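Long-range contact in cytochrome c' (Thermochromatium tepidum, PDB 3VRC), which binds a covalently attached heme c in a helical bundle and probably serves in electron transfer in a purple photosynthetic bacterium: residues E10-G15 with V69-K74. Residues are numbered along the deposited sequence; the frame is centred on the assembly and turned at random. Where two conformers were deposited one is given.
Sequences ETRQAG and VKTRAK. With HEC (heme c), chain L.
Gln13, on helix 5-31, reaches the loop before helix 75-78 through its side-chain amide: NE2 donates to the carbonyl O of Lys70 at 2.9 Å (N-H...O 153°), and the acceptor lies almost in the plane of that amide. Chi1 of -71° sets CG beside the backbone N, and the extended chain beyond it carries the amide out to the loop. NE2 also gives a nearly straight bond (177°) to heme O1D; one nitrogen thereby ties helix, loop and cofactor together. The backbone N of Arg72 donates to the same O1D at 2.8 Å.

The other oxygen of this propionate, O2D, takes bonds from NE (2.8 Å) and NH2 of Arg12, both from the guanidinium edge, and from Thr71 OG1 at 2.6 Å. Thr71 OG1 in turn accepts from Ala73 N, an ST turn that fixes the hydroxyl. Arg12 has further acceptors in the protein, NH1 on Leu57 O and NH2 on Thr62 O.

Van der Waals contact is slight: Glu10 CG meets Val69 CG1 at 4.0 Å, the two side chains crossing at about a right angle, and the Ala73 CB methyl lies 3.6 Å from the polar Arg12 NH2. An alanine in place of Gln13 would probably leave Lys70 O and heme O1D without this donor and slacken the join between helix and loop.

Helix and loop thus meet largely through one heme propionate, whose negative charge is probably offset by Arg12 and whose two oxygens are gripped by donors from both segments, which probably restrains this propionate at the heme edge, between helix 5-31 and the loop.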
ATOM      1  N   GLU B  10       7.613  -2.394  10.726  1.00  9.73           N
ATOM      2  CA  GLU B  10       6.177  -2.562  10.529  0.80  9.92           C
ATOM      3  C   GLU B  10       5.712  -1.928   9.229  1.00  8.61           C
ATOM      4  O   GLU B  10       4.835  -2.468   8.557  1.00  9.45           O
ATOM      5  CB  GLU B  10       5.416  -1.971  11.693  0.80 11.48           C
ATOM      6  CG  GLU B  10       5.574  -2.818  12.943  0.80 13.81           C
ATOM      7  CD  GLU B  10       4.900  -2.159  14.081  0.80 26.31           C
ATOM      8  OE1 GLU B  10       5.181  -0.925  14.303  0.80 21.85           O
ATOM      9  OE2 GLU B  10       4.078  -2.858  14.750  0.80 32.27           O
ATOM     10  N   THR B  11       6.277  -0.796   8.882  1.00  8.43           N
ATOM     11  CA  THR B  11       5.828  -0.080   7.682  1.00  8.80           C
ATOM     12  C   THR B  11       6.234  -0.857   6.418  1.00  8.55           C
ATOM     13  O   THR B  11       5.443  -0.939   5.467  1.00  8.87           O
ATOM     14  CB  THR B  11       6.321   1.328   7.672  1.00  9.76           C
ATOM     15  OG1 THR B  11       5.855   2.015   8.867  1.00 11.80           O
ATOM     16  CG2 THR B  11       5.808   2.126   6.462  1.00 10.58           C
ATOM     17  N   ARG B  12       7.473  -1.374   6.375  1.00  8.85           N
ATOM     18  CA  ARG B  12       7.847  -2.116   5.178  1.00  8.66           C
ATOM     19  C   ARG B  12       7.016  -3.363   5.078  1.00  7.93           C
ATOM     20  O   ARG B  12       6.556  -3.737   3.977  1.00  8.66           O
ATOM     21  CB  ARG B  12       9.370  -2.366   5.126  1.00  9.31           C
ATOM     22  CG  ARG B  12       9.925  -3.387   6.134  1.00  9.47           C
ATOM     23  CD  ARG B  12      11.403  -3.119   6.390  1.00 10.27           C
ATOM     24  NE  ARG B  12      12.018  -4.178   7.155  1.00 10.71           N
ATOM     25  CZ  ARG B  12      13.205  -4.060   7.779  1.00 10.64           C
ATOM     26  NH1 ARG B  12      13.856  -2.896   7.766  1.00 11.58           N
ATOM     27  NH2 ARG B  12      13.736  -5.149   8.339  1.00 12.26           N
ATOM     28  N   GLN B  13       6.770  -4.068   6.190  1.00  8.70           N
ATOM     29  CA  GLN B  13       5.926  -5.236   6.177  1.00  9.13           C
ATOM     30  C   GLN B  13       4.531  -4.903   5.649  1.00  8.81           C
ATOM     31  O   GLN B  13       3.941  -5.694   4.909  1.00  9.29           O
ATOM     32  CB  GLN B  13       5.812  -5.857   7.582  1.00 10.22           C
ATOM     33  CG  GLN B  13       7.145  -6.520   7.974  1.00 10.01           C
ATOM     34  CD  GLN B  13       7.144  -6.990   9.422  1.00 11.24           C
ATOM     35  OE1 GLN B  13       6.326  -6.552  10.256  1.00 14.62           O
ATOM     36  NE2 GLN B  13       8.108  -7.822   9.752  1.00 11.59           N
ATOM     37  N   ALA B  14       3.984  -3.751   6.039  1.00  8.49           N
ATOM     38  CA  ALA B  14       2.676  -3.326   5.551  1.00  8.42           C
ATOM     39  C   ALA B  14       2.704  -3.161   4.037  1.00  7.90           C
ATOM     40  O   ALA B  14       1.750  -3.563   3.321  1.00  8.97           O
ATOM     41  CB  ALA B  14       2.250  -2.015   6.225  1.00  9.41           C
ATOM     42  N   GLY B  15       3.725  -2.500   3.499  1.00  8.06           N
ATOM     43  CA  GLY B  15       3.784  -2.336   2.051  1.00  8.74           C
ATOM     44  C   GLY B  15       3.843  -3.645   1.310  1.00  8.28           C
ATOM     45  O   GLY B  15       3.142  -3.838   0.315  1.00  8.32           O
ATOM     46  N   VAL B  69       7.825  -7.430  17.669  1.00 33.23           N
ATOM     47  CA  VAL B  69       7.985  -7.123  16.229  1.00 27.02           C
ATOM     48  C   VAL B  69       9.182  -7.867  15.609  1.00 24.36           C
ATOM     49  O   VAL B  69      10.344  -7.553  15.827  1.00 27.24           O
ATOM     50  CB  VAL B  69       8.074  -5.599  15.962  1.00 30.43           C
ATOM     51  CG1 VAL B  69       8.292  -5.314  14.472  1.00 28.50           C
ATOM     52  CG2 VAL B  69       6.826  -4.892  16.518  1.00 27.56           C
ATOM     53  N   LYS B  70       8.855  -8.910  14.883  1.00 21.49           N
ATOM     54  CA  LYS B  70       9.861  -9.797  14.287  1.00 19.64           C
ATOM     55  C   LYS B  70      10.032  -9.444  12.816  1.00 18.83           C
ATOM     56  O   LYS B  70       9.067  -9.122  12.131  1.00 26.03           O
ATOM     57  CB  LYS B  70       9.416 -11.231  14.385  1.00 24.52           C
ATOM     58  CG  LYS B  70       9.274 -11.643  15.829  1.00 30.43           C
ATOM     59  CD  LYS B  70       9.407 -13.145  16.045  1.00 39.69           C
ATOM     60  CE  LYS B  70       9.210 -13.504  17.516  1.00 53.03           C
ATOM     61  NZ  LYS B  70      10.147 -12.842  18.477  1.00 67.86           N
ATOM     62  N   THR B  71      11.259  -9.460  12.324  1.00 17.15           N
ATOM     63  CA  THR B  71      11.566  -9.244  10.937  1.00 14.80           C
ATOM     64  C   THR B  71      11.964 -10.531  10.248  1.00 14.18           C
ATOM     65  O   THR B  71      12.588 -11.394  10.871  1.00 17.13           O
ATOM     66  CB  THR B  71      12.642  -8.123  10.771  1.00 15.91           C
ATOM     67  OG1 THR B  71      12.825  -7.930   9.377  1.00 13.49           O
ATOM     68  CG2 THR B  71      14.028  -8.458  11.386  1.00 18.13           C
ATOM     69  N   ARG B  72      11.601 -10.655   8.970  1.00 12.87           N
ATOM     70  CA  ARG B  72      12.097 -11.711   8.125  1.00 13.86           C
ATOM     71  C   ARG B  72      13.235 -11.257   7.223  1.00 12.58           C
ATOM     72  O   ARG B  72      13.660 -12.054   6.336  1.00 14.64           O
ATOM     73  CB  ARG B  72      10.932 -12.241   7.266  1.00 13.59           C
ATOM     74  CG  ARG B  72       9.903 -13.014   8.107  1.00 14.94           C
ATOM     75  CD  ARG B  72       8.628 -13.402   7.356  1.00 17.02           C
ATOM     76  NE  ARG B  72       8.920 -14.309   6.242  1.00 16.72           N
ATOM     77  CZ  ARG B  72       8.035 -14.662   5.316  1.00 16.86           C
ATOM     78  NH1 ARG B  72       6.768 -14.211   5.343  1.00 19.07           N
ATOM     79  NH2 ARG B  72       8.436 -15.475   4.344  1.00 20.45           N
ATOM     80  N   ALA B  73      13.752 -10.040   7.388  1.00 12.24           N
ATOM     81  CA  ALA B  73      14.902  -9.632   6.640  1.00 12.81           C
ATOM     82  C   ALA B  73      16.143 -10.403   7.096  1.00 12.41           C
ATOM     83  O   ALA B  73      16.458 -10.395   8.285  1.00 16.21           O
ATOM     84  CB  ALA B  73      15.116  -8.142   6.782  1.00 14.03           C
ATOM     85  N   LYS B  74      16.862 -11.033   6.177  1.00 12.24           N
ATOM     86  CA  LYS B  74      18.049 -11.825   6.563  1.00 12.55           C
ATOM     87  C   LYS B  74      19.223 -10.881   6.775  1.00 12.56           C
ATOM     88  O   LYS B  74      19.345  -9.811   6.194  1.00 12.75           O
ATOM     89  CB  LYS B  74      18.394 -12.766   5.425  1.00 14.03           C
ATOM     90  CG  LYS B  74      17.419 -13.929   5.293  1.00 15.09           C
ATOM     91  CD  LYS B  74      17.881 -15.005   4.281  1.00 15.56           C
ATOM     92  CE  LYS B  74      17.063 -16.256   4.391  1.00 16.87           C
ATOM     93  NZ  LYS B  74      17.622 -17.307   3.505  1.00 16.69           N
TER
HETATM   94 FE   HEC L 201       8.783  -8.912  -0.290  1.00  8.98          FE
HETATM   95  CHA HEC L 201       8.500  -9.606   3.085  1.00  9.61           C
HETATM   96  CHB HEC L 201       5.512  -9.838  -0.779  1.00  9.82           C
HETATM   97  CHC HEC L 201       8.903  -7.702  -3.471  1.00  9.30           C
HETATM   98  CHD HEC L 201      12.022  -7.989   0.220  1.00 10.58           C
HETATM   99  NA  HEC L 201       7.285  -9.672   0.927  1.00  9.68           N
HETATM  100  C1A HEC L 201       7.355  -9.875   2.269  1.00  9.15           C
HETATM  101  C2A HEC L 201       6.170 -10.502   2.733  1.00 10.39           C
HETATM  102  C3A HEC L 201       5.289 -10.603   1.621  1.00 10.16           C
HETATM  103  C4A HEC L 201       6.038 -10.010   0.542  1.00  9.35           C
HETATM  104  CMA HEC L 201       3.895 -11.092   1.567  1.00 11.83           C
HETATM  105  CAA HEC L 201       5.950 -11.040   4.111  1.00 14.27           C
HETATM  106  CBA HEC L 201       4.801 -10.502   4.819  1.00 14.42           C
HETATM  107  CGA HEC L 201       5.032  -9.039   4.962  1.00 10.75           C
HETATM  108  O1A HEC L 201       3.995  -8.306   4.785  1.00 13.77           O
HETATM  109  O2A HEC L 201       6.107  -8.528   5.303  1.00 13.32           O
HETATM  110  NB  HEC L 201       7.429  -8.748  -1.814  1.00  8.97           N
HETATM  111  C1B HEC L 201       6.181  -9.196  -1.846  1.00  9.08           C
HETATM  112  C2B HEC L 201       5.572  -9.078  -3.153  1.00  9.12           C
HETATM  113  C3B HEC L 201       6.552  -8.422  -3.901  1.00  9.09           C
HETATM  114  C4B HEC L 201       7.697  -8.228  -3.040  1.00  8.70           C
HETATM  115  CMB HEC L 201       4.229  -9.499  -3.568  1.00 10.60           C
HETATM  116  CAB HEC L 201       6.561  -8.025  -5.367  1.00  9.73           C
HETATM  117  CBB HEC L 201       5.317  -7.454  -5.924  1.00 10.27           C
HETATM  118  NC  HEC L 201      10.212  -7.999  -1.427  1.00  9.80           N
HETATM  119  C1C HEC L 201      10.100  -7.596  -2.732  1.00  9.47           C
HETATM  120  C2C HEC L 201      11.365  -7.098  -3.266  1.00  9.59           C
HETATM  121  C3C HEC L 201      12.243  -7.177  -2.164  1.00  9.72           C
HETATM  122  C4C HEC L 201      11.491  -7.757  -1.067  1.00  9.28           C
HETATM  123  CMC HEC L 201      11.551  -6.671  -4.673  1.00 11.00           C
HETATM  124  CAC HEC L 201      13.710  -6.832  -2.097  1.00 10.39           C
HETATM  125  CBC HEC L 201      14.218  -5.896  -3.152  1.00 11.89           C
HETATM  126  ND  HEC L 201      10.029  -8.867   1.290  1.00  9.91           N
HETATM  127  C1D HEC L 201      11.314  -8.442   1.334  1.00  9.71           C
HETATM  128  C2D HEC L 201      11.884  -8.492   2.646  1.00 10.23           C
HETATM  129  C3D HEC L 201      10.875  -8.880   3.489  1.00  9.54           C
HETATM  130  C4D HEC L 201       9.710  -9.070   2.610  1.00  9.51           C
HETATM  131  CMD HEC L 201      13.318  -8.169   3.010  1.00 11.32           C
HETATM  132  CAD HEC L 201      10.858  -9.009   4.982  1.00 11.02           C
HETATM  133  CBD HEC L 201      10.430  -7.662   5.625  1.00 10.90           C
HETATM  134  CGD HEC L 201      10.529  -7.687   7.141  1.00 10.13           C
HETATM  135  O1D HEC L 201      10.015  -8.680   7.734  1.00 10.83           O
HETATM  136  O2D HEC L 201      11.138  -6.762   7.701  1.00 11.61           O